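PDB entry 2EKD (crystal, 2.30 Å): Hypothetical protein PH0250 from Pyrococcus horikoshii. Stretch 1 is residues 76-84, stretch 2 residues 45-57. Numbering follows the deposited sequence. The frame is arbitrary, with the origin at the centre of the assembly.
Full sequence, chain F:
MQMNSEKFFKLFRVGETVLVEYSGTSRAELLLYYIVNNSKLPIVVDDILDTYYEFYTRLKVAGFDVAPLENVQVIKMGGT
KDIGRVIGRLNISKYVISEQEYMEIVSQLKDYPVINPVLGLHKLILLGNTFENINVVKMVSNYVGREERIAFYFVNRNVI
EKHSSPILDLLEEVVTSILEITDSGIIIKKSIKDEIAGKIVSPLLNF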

# COMPACT_ATOMS: atom_id res chain seq x y z
N LYS F 76 14.59 -15.63 -31.39
CA LYS F 76 13.32 -15.67 -30.67
C LYS F 76 13.43 -16.40 -29.34
O LYS F 76 14.06 -17.44 -29.24
CB LYS F 76 12.23 -16.32 -31.53
CG LYS F 76 11.81 -15.47 -32.73
CD LYS F 76 10.63 -16.08 -33.49
CE LYS F 76 9.34 -16.11 -32.66
NZ LYS F 76 8.78 -14.75 -32.41
N MSE F 77 12.82 -15.81 -28.32
CA MSE F 77 12.80 -16.40 -26.98
C MSE F 77 11.32 -16.58 -26.66
O MSE F 77 10.67 -15.72 -26.07
CB MSE F 77 13.50 -15.45 -26.00
CG MSE F 77 14.87 -14.97 -26.52
SE MSE F 77 15.84 -13.92 -25.42
CE MSE F 77 17.46 -14.04 -26.17
N GLY F 78 10.78 -17.72 -27.09
CA GLY F 78 9.37 -18.00 -26.91
C GLY F 78 8.68 -17.30 -28.06
O GLY F 78 9.35 -16.81 -28.97
N GLY F 79 7.35 -17.24 -28.04
CA GLY F 79 6.64 -16.56 -29.11
C GLY F 79 6.12 -17.47 -30.21
O GLY F 79 6.54 -18.61 -30.34
N THR F 80 5.21 -16.92 -31.01
CA THR F 80 4.56 -17.63 -32.11
C THR F 80 4.64 -16.84 -33.42
O THR F 80 4.53 -17.42 -34.51
CB THR F 80 3.07 -17.89 -31.76
OG1 THR F 80 2.98 -19.09 -30.98
CG2 THR F 80 2.21 -18.01 -33.02
N LYS F 81 4.82 -15.53 -33.32
CA LYS F 81 4.89 -14.67 -34.50
C LYS F 81 6.30 -14.45 -35.03
O LYS F 81 7.13 -13.81 -34.39
CB LYS F 81 4.25 -13.32 -34.21
CG LYS F 81 2.73 -13.34 -34.15
CD LYS F 81 2.22 -13.93 -32.86
CE LYS F 81 0.70 -13.95 -32.85
NZ LYS F 81 0.15 -12.61 -33.20
N ASP F 82 6.55 -14.99 -36.22
CA ASP F 82 7.85 -14.87 -36.87
C ASP F 82 8.00 -13.59 -37.69
O ASP F 82 7.34 -13.41 -38.72
CB ASP F 82 8.08 -16.08 -37.77
CG ASP F 82 8.78 -17.21 -37.06
OD1 ASP F 82 8.55 -17.39 -35.84
OD2 ASP F 82 9.55 -17.94 -37.72
N ILE F 83 8.86 -12.69 -37.22
CA ILE F 83 9.14 -11.44 -37.92
C ILE F 83 10.66 -11.34 -38.05
O ILE F 83 11.38 -11.52 -37.07
CB ILE F 83 8.63 -10.22 -37.13
CG1 ILE F 83 7.11 -10.27 -37.01
CG2 ILE F 83 9.06 -8.93 -37.84
CD1 ILE F 83 6.36 -10.16 -38.34
N GLY F 84 11.13 -11.08 -39.26
CA GLY F 84 12.56 -10.98 -39.50
C GLY F 84 13.16 -12.34 -39.82
O GLY F 84 12.44 -13.32 -39.93
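Stretch 2 45-57: VDDILDTYYEFYT

How does the backbone of stretch 2 run? Its strand, ending at Ile 48, lies parallel to the strand of Lys 76 and Met 77, pairing Lys 76 with Asp 47 and Met 77 with Ile 48, CA atoms 4.7 Å apart. Met 77 N donates to Asp 47 O at 2.8 Å, and Leu 49 N donates to Met 77 O at 3.0 Å. A type I' turn from Ile 48 to Thr 51 then leads into a helix.

What do the charges hold together? Lys 76 NZ forms salt bridges to Asp 50 OD1 at 2.9 Å and, more weakly, to Asp 47 OD2 at 3.2 Å. Asp 50 also receives the loop backbone: Thr 80 N to its OD2 at 2.5 Å and Lys 81 N to its OD1 at 2.8 Å. Gly 79 passes so close that a CB there would clash with Asp 50 OD1.

Where do the apolar surfaces meet? On the sheet face shared by Met 77 and Ile 48, Met 77 SE lies 3.7 Å from Ile 48 CG1. Ile 83 packs against the helix, its CG2 3.7 Å from Tyr 52 CE2 and its CD1 over one face of the Tyr 56 ring.

How does Lys 81 use Tyr 53? Its CG lies over the ring face, while NZ makes an off-centre cation-pi contact.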

# COMPACT_ATOMS: atom_id res chain seq x y z
N VAL F 45 18.13 -8.77 -33.31
CA VAL F 45 17.08 -8.56 -32.33
C VAL F 45 16.77 -9.81 -31.50
O VAL F 45 16.61 -10.91 -32.04
CB VAL F 45 15.77 -8.11 -33.03
CG1 VAL F 45 14.65 -7.95 -32.00
CG2 VAL F 45 16.00 -6.80 -33.79
N ASP F 46 16.71 -9.65 -30.19
CA ASP F 46 16.34 -10.76 -29.31
C ASP F 46 14.86 -10.49 -29.03
O ASP F 46 14.50 -9.56 -28.31
CB ASP F 46 17.16 -10.74 -28.02
CG ASP F 46 18.61 -11.11 -28.24
OD1 ASP F 46 18.86 -12.00 -29.09
OD2 ASP F 46 19.50 -10.55 -27.57
N ASP F 47 14.02 -11.31 -29.64
CA ASP F 47 12.57 -11.16 -29.53
C ASP F 47 11.95 -12.05 -28.46
O ASP F 47 11.78 -13.26 -28.64
CB ASP F 47 11.96 -11.44 -30.91
CG ASP F 47 10.45 -11.34 -30.91
OD1 ASP F 47 9.88 -10.78 -29.95
OD2 ASP F 47 9.85 -11.83 -31.88
N ILE F 48 11.62 -11.44 -27.32
CA ILE F 48 11.02 -12.17 -26.22
C ILE F 48 9.50 -12.11 -26.29
O ILE F 48 8.91 -11.03 -26.36
CB ILE F 48 11.47 -11.61 -24.85
CG1 ILE F 48 12.99 -11.64 -24.74
CG2 ILE F 48 10.85 -12.43 -23.73
CD1 ILE F 48 13.55 -10.85 -23.55
N LEU F 49 8.88 -13.29 -26.29
CA LEU F 49 7.43 -13.43 -26.32
C LEU F 49 6.71 -12.58 -27.36
O LEU F 49 5.76 -11.86 -27.04
CB LEU F 49 6.87 -13.15 -24.92
CG LEU F 49 7.26 -14.24 -23.92
CD1 LEU F 49 6.98 -13.79 -22.49
CD2 LEU F 49 6.48 -15.52 -24.26
N ASP F 50 7.16 -12.67 -28.61
CA ASP F 50 6.55 -11.95 -29.73
C ASP F 50 6.43 -10.43 -29.60
O ASP F 50 5.54 -9.83 -30.21
CB ASP F 50 5.16 -12.52 -30.05
CG ASP F 50 5.22 -13.99 -30.46
OD1 ASP F 50 6.19 -14.39 -31.14
OD2 ASP F 50 4.27 -14.73 -30.12
N THR F 51 7.31 -9.81 -28.82
CA THR F 51 7.25 -8.36 -28.66
C THR F 51 7.66 -7.66 -29.96
O THR F 51 7.17 -6.57 -30.27
CB THR F 51 8.16 -7.90 -27.49
OG1 THR F 51 7.75 -8.58 -26.30
CG2 THR F 51 8.04 -6.39 -27.28
N TYR F 52 8.55 -8.28 -30.73
CA TYR F 52 9.00 -7.69 -31.99
C TYR F 52 7.80 -7.56 -32.93
O TYR F 52 7.63 -6.53 -33.59
CB TYR F 52 10.10 -8.55 -32.61
CG TYR F 52 10.82 -7.88 -33.77
CD1 TYR F 52 11.07 -6.51 -33.77
CD2 TYR F 52 11.30 -8.64 -34.85
CE1 TYR F 52 11.79 -5.91 -34.80
CE2 TYR F 52 12.02 -8.05 -35.89
CZ TYR F 52 12.27 -6.68 -35.85
OH TYR F 52 13.02 -6.09 -36.84
N TYR F 53 6.97 -8.59 -32.98
CA TYR F 53 5.77 -8.55 -33.81
C TYR F 53 4.90 -7.34 -33.44
O TYR F 53 4.37 -6.66 -34.32
CB TYR F 53 4.95 -9.84 -33.63
CG TYR F 53 3.57 -9.78 -34.25
CD1 TYR F 53 3.40 -9.87 -35.63
CD2 TYR F 53 2.44 -9.56 -33.45
CE1 TYR F 53 2.13 -9.75 -36.21
CE2 TYR F 53 1.17 -9.44 -34.02
CZ TYR F 53 1.02 -9.52 -35.40
OH TYR F 53 -0.22 -9.33 -35.96
N GLU F 54 4.75 -7.07 -32.14
CA GLU F 54 3.93 -5.94 -31.69
C GLU F 54 4.53 -4.60 -32.12
O GLU F 54 3.81 -3.71 -32.57
CB GLU F 54 3.77 -5.97 -30.16
CG GLU F 54 3.30 -7.32 -29.62
CD GLU F 54 3.10 -7.33 -28.10
OE1 GLU F 54 3.85 -6.65 -27.38
OE2 GLU F 54 2.18 -8.04 -27.64
N PHE F 55 5.86 -4.46 -32.00
CA PHE F 55 6.52 -3.22 -32.42
C PHE F 55 6.38 -3.06 -33.93
O PHE F 55 6.09 -1.97 -34.44
CB PHE F 55 8.02 -3.25 -32.07
CG PHE F 55 8.33 -2.78 -30.68
CD1 PHE F 55 7.71 -3.34 -29.57
CD2 PHE F 55 9.28 -1.78 -30.47
CE1 PHE F 55 8.03 -2.92 -28.28
CE2 PHE F 55 9.61 -1.36 -29.18
CZ PHE F 55 8.97 -1.93 -28.09
N TYR F 56 6.58 -4.16 -34.64
CA TYR F 56 6.47 -4.20 -36.09
C TYR F 56 5.08 -3.78 -36.57
O TYR F 56 4.95 -2.94 -37.46
CB TYR F 56 6.77 -5.63 -36.57
CG TYR F 56 6.50 -5.88 -38.03
CD1 TYR F 56 7.45 -5.57 -39.00
CD2 TYR F 56 5.31 -6.48 -38.44
CE1 TYR F 56 7.23 -5.85 -40.34
CE2 TYR F 56 5.07 -6.76 -39.78
CZ TYR F 56 6.04 -6.44 -40.72
OH TYR F 56 5.81 -6.74 -42.05
N THR F 57 4.05 -4.37 -35.99
CA THR F 57 2.66 -4.07 -36.35
C THR F 57 2.29 -2.60 -36.15
O THR F 57 1.62 -2.01 -36.98
CB THR F 57 1.68 -4.94 -35.51
OG1 THR F 57 1.86 -6.32 -35.86
CG2 THR F 57 0.24 -4.55 -35.79
O HOH W 1 9.43 -14.35 -29.50
O HOH W 2 10.59 -12.95 -34.61